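Local coordinates for protein similarities with probable monooxygenase (Photorhabdus luminescens, PDB 4HB9) that probably acts as a flavin-dependent monooxygenase, holding a bound FAD cofactor in a fold of the aromatic-ring hydroxylase type, at residues A[209-212]-A[218-221]; A[79-82]-A[86-89]. All coordinates share one frame; numbering follows the deposited sequence.

Interaction 1: A[209-212]-A[218-221]; sequences PNSI and DWLF
With CG turned away from the backbone N (chi1 -166°), the indole of Trp-219 reaches across to Ser-211, whose hydroxyl has swung to the side of its own backbone N (chi1 -84°), and the two polar groups meet. The bond from Trp-219 NE1 to Ser-211 OG is weak, 3.2 Å long and bent to 144°, with OG at the edge of the indole near the ring plane. The same hydroxyl also lies in the plane of the Phe-221 ring, 3.6 Å from Phe-221 CD1, so one small serine sits between the edges of two aromatic side chains. Over one face of the indole lies the carbonyl oxygen Ile-212 O, displaced toward the rim. Beyond the serine, Phe-221 reaches Pro-209, the residue just before strand 210-212, where Phe-221 CE1 packs on Pro-209 CB at 3.8 Å. These groups decorate an antiparallel beta hairpin, strands 210-212 and 218-228, within the mixed sheet of this flavoprotein. Ile-212 and Leu-220 form a hydrogen-bonded pair: Ile-212 N donates to Leu-220 O at 2.7 Å, and Leu-220 N answers to Ile-212 O at 3.2 Å. Ser-211 and Phe-221 form the adjoining non-hydrogen-bonded pair, where Ser-211 CA makes a CA-H...O contact with Leu-220 O. On the face bearing Ile-212 and Leu-220, the two side chains run side by side in the same direction, with CB atoms 3.9 Å apart, and Trp-278 touches both. On the face bearing Ser-211 and Phe-221, the side chain of Phe-221 is about 6 Å from that of the FAD-binding residue His-46; the Trp-219 ring meets His-387 edge-to-face.

Interaction 2: A[79-82]-A[86-89]; sequences RFYN and RLLA
The phenol of Tyr-81 carries Leu-87 CD1 on one face, a CH-pi contact with the methyl 4.0 Å from the ring centroid and 21° off the normal. The Phe-80 ring instead meets Ala-89 O at its edge, in plane, while one face of the Arg-86 guanidinium has Leu-88 CD2 above it, offset toward the rim. The plane of the Asn-82 amide is turned 78° from that of the guanidinium, the side chains crossing at about a right angle. Asn-82 adopts chi1 74°, placing CG between its backbone N and carbonyl carbon and bringing OD1 within 2.8 Å of Arg-86 N; Arg-84 N also donates to this oxygen. In return, Asn-82 N bonds Arg-86 O at 3.0 Å. Further along this hairpin, Leu-88 and Ala-89 both face Phe-80 in a classic beta bulge: Phe-80 O accepts Leu-88 N at 2.7 Å and, more weakly, Ala-89 N at 3.3 Å, whereas Phe-80 N donates to Ala-89 O. The Tyr-81 hydroxyl bonds Asn-203. At this surface contact, then, the hydrogen bonds across it are four between backbone groups and one to the Asn-82 side chain, two amide N-H groups converging on OD1 to fix the asparagine's rotation beside the turn.

How the interactions relate
From the N terminus, the chain first meets interaction 2, where 79-82 pairs with 86-89 and closes a short turn of three residues. About 120 residues later, interaction 1 closes a second hairpin, 209-212 with 218-221, across a five-residue connection. The two loops follow in series, neither enclosing nor crossing the other. Space brings them together: strands 79-81 and 210-212 are parallel neighbours, joined by probable hydrogen bonds from Ser-211 N to Arg-79 O and from Tyr-81 N to Ser-211 O. The two hairpins thus supply four consecutive strands of the mixed sheet, from the outermost 87-89 to 218-228, which pairs onward with 240-251.

Interaction 1: A[209-212]-A[218-221]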
# COMPACT_ATOMS: atom_id res chain seq x y z
N PRO A 209 6.27 -3.79 17.69
CA PRO A 209 6.73 -4.81 16.73
C PRO A 209 7.99 -5.55 17.18
O PRO A 209 8.83 -4.99 17.92
CB PRO A 209 6.99 -4.02 15.44
CG PRO A 209 7.12 -2.59 15.85
CD PRO A 209 6.34 -2.43 17.13
N ASN A 210 8.11 -6.80 16.74
CA ASN A 210 9.24 -7.65 17.09
C ASN A 210 9.89 -8.16 15.82
O ASN A 210 9.21 -8.48 14.85
CB ASN A 210 8.80 -8.85 17.92
CG ASN A 210 7.99 -8.46 19.15
OD1 ASN A 210 8.49 -7.87 20.07
ND2 ASN A 210 6.72 -8.79 19.14
N SER A 211 11.22 -8.26 15.86
CA SER A 211 11.98 -8.91 14.82
C SER A 211 12.75 -10.09 15.36
O SER A 211 13.42 -9.96 16.38
CB SER A 211 12.93 -7.92 14.20
OG SER A 211 12.25 -7.17 13.21
N ILE A 212 12.66 -11.24 14.69
CA ILE A 212 13.39 -12.41 15.06
C ILE A 212 14.54 -12.53 14.10
O ILE A 212 14.33 -12.63 12.88
CB ILE A 212 12.54 -13.68 14.97
CG1 ILE A 212 11.22 -13.52 15.75
CG2 ILE A 212 13.33 -14.89 15.41
CD1 ILE A 212 11.33 -13.03 17.17
N ASP A 218 17.68 -15.45 7.06
CA ASP A 218 16.26 -15.14 6.91
C ASP A 218 15.79 -14.41 8.14
O ASP A 218 16.61 -14.05 9.01
CB ASP A 218 15.46 -16.43 6.59
CG ASP A 218 15.75 -17.59 7.55
OD1 ASP A 218 16.33 -17.42 8.62
OD2 ASP A 218 15.35 -18.71 7.20
N TRP A 219 14.51 -14.09 8.21
CA TRP A 219 14.04 -13.14 9.21
C TRP A 219 12.57 -13.37 9.48
O TRP A 219 11.86 -13.78 8.57
CB TRP A 219 14.23 -11.74 8.62
CG TRP A 219 14.13 -10.59 9.55
CD1 TRP A 219 12.99 -10.00 10.00
CD2 TRP A 219 15.21 -9.83 10.06
NE1 TRP A 219 13.30 -8.93 10.80
CE2 TRP A 219 14.67 -8.80 10.84
CE3 TRP A 219 16.60 -9.92 9.93
CZ2 TRP A 219 15.47 -7.86 11.50
CZ3 TRP A 219 17.38 -8.99 10.57
CH2 TRP A 219 16.83 -7.98 11.34
N LEU A 220 12.11 -13.04 10.68
CA LEU A 220 10.66 -13.05 10.98
C LEU A 220 10.26 -11.76 11.67
O LEU A 220 10.82 -11.39 12.73
CB LEU A 220 10.25 -14.24 11.84
CG LEU A 220 8.73 -14.43 12.02
CD1 LEU A 220 8.07 -15.02 10.76
CD2 LEU A 220 8.48 -15.39 13.17
N PHE A 221 9.34 -11.04 11.02
CA PHE A 221 8.86 -9.77 11.52
C PHE A 221 7.46 -10.02 12.09
O PHE A 221 6.67 -10.73 11.47
CB PHE A 221 8.86 -8.71 10.41
CG PHE A 221 8.31 -7.39 10.85
CD1 PHE A 221 8.99 -6.63 11.79
CD2 PHE A 221 7.07 -6.94 10.39
CE1 PHE A 221 8.46 -5.43 12.25
CE2 PHE A 221 6.54 -5.74 10.84
CZ PHE A 221 7.24 -4.98 11.76

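Interaction 2: A[79-82]-A[86-89]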
# COMPACT_ATOMS: atom_id res chain seq x y z
N ARG A 79 11.45 -4.22 19.03
CA ARG A 79 12.34 -5.13 19.74
C ARG A 79 12.99 -6.15 18.80
O ARG A 79 12.42 -6.51 17.76
CB ARG A 79 11.55 -5.86 20.83
CG ARG A 79 11.15 -4.94 21.98
CD ARG A 79 10.22 -5.60 22.98
NE ARG A 79 9.01 -6.08 22.32
CZ ARG A 79 7.77 -5.95 22.79
NH1 ARG A 79 7.52 -5.32 23.94
NH2 ARG A 79 6.75 -6.43 22.08
N PHE A 80 14.18 -6.60 19.17
CA PHE A 80 14.93 -7.53 18.36
C PHE A 80 15.30 -8.72 19.21
O PHE A 80 15.84 -8.56 20.32
CB PHE A 80 16.17 -6.86 17.76
CG PHE A 80 15.85 -5.83 16.71
CD1 PHE A 80 15.94 -6.13 15.36
CD2 PHE A 80 15.42 -4.56 17.08
CE1 PHE A 80 15.63 -5.18 14.39
CE2 PHE A 80 15.10 -3.61 16.13
CZ PHE A 80 15.21 -3.92 14.78
N TYR A 81 15.00 -9.92 18.71
CA TYR A 81 15.34 -11.15 19.42
C TYR A 81 16.09 -12.07 18.51
O TYR A 81 15.94 -11.99 17.29
CB TYR A 81 14.08 -11.89 19.88
CG TYR A 81 13.19 -11.15 20.82
CD1 TYR A 81 13.25 -11.37 22.20
CD2 TYR A 81 12.26 -10.25 20.35
CE1 TYR A 81 12.42 -10.70 23.07
CE2 TYR A 81 11.42 -9.56 21.21
CZ TYR A 81 11.51 -9.79 22.56
OH TYR A 81 10.66 -9.11 23.40
N ASN A 82 16.84 -13.00 19.08
CA ASN A 82 17.29 -14.13 18.30
C ASN A 82 16.16 -15.15 18.21
O ASN A 82 15.03 -14.87 18.61
CB ASN A 82 18.60 -14.73 18.83
CG ASN A 82 18.42 -15.54 20.11
OD1 ASN A 82 17.33 -15.63 20.70
ND2 ASN A 82 19.54 -16.12 20.56
N ARG A 86 15.92 -14.82 23.04
CA ARG A 86 16.86 -13.93 23.74
C ARG A 86 16.75 -12.51 23.17
O ARG A 86 17.01 -12.29 21.98
CB ARG A 86 18.30 -14.43 23.61
CG ARG A 86 19.28 -13.72 24.55
CD ARG A 86 20.63 -14.44 24.67
NE ARG A 86 21.48 -14.26 23.49
CZ ARG A 86 22.12 -13.14 23.16
NH1 ARG A 86 22.03 -12.04 23.92
NH2 ARG A 86 22.86 -13.10 22.05
N LEU A 87 16.38 -11.55 24.02
CA LEU A 87 16.33 -10.14 23.64
C LEU A 87 17.72 -9.64 23.24
O LEU A 87 18.67 -9.78 24.01
CB LEU A 87 15.78 -9.30 24.80
CG LEU A 87 15.51 -7.81 24.54
CD1 LEU A 87 14.50 -7.62 23.41
CD2 LEU A 87 15.02 -7.11 25.79
N LEU A 88 17.83 -9.10 22.03
CA LEU A 88 19.10 -8.54 21.51
C LEU A 88 19.20 -7.03 21.66
O LEU A 88 20.25 -6.49 21.99
CB LEU A 88 19.26 -8.84 20.02
CG LEU A 88 19.18 -10.29 19.56
CD1 LEU A 88 19.41 -10.33 18.07
CD2 LEU A 88 20.20 -11.15 20.29
N ALA A 89 18.09 -6.35 21.39
CA ALA A 89 18.05 -4.90 21.38
C ALA A 89 16.60 -4.43 21.41
O ALA A 89 15.70 -5.12 20.92
CB ALA A 89 18.75 -4.35 20.13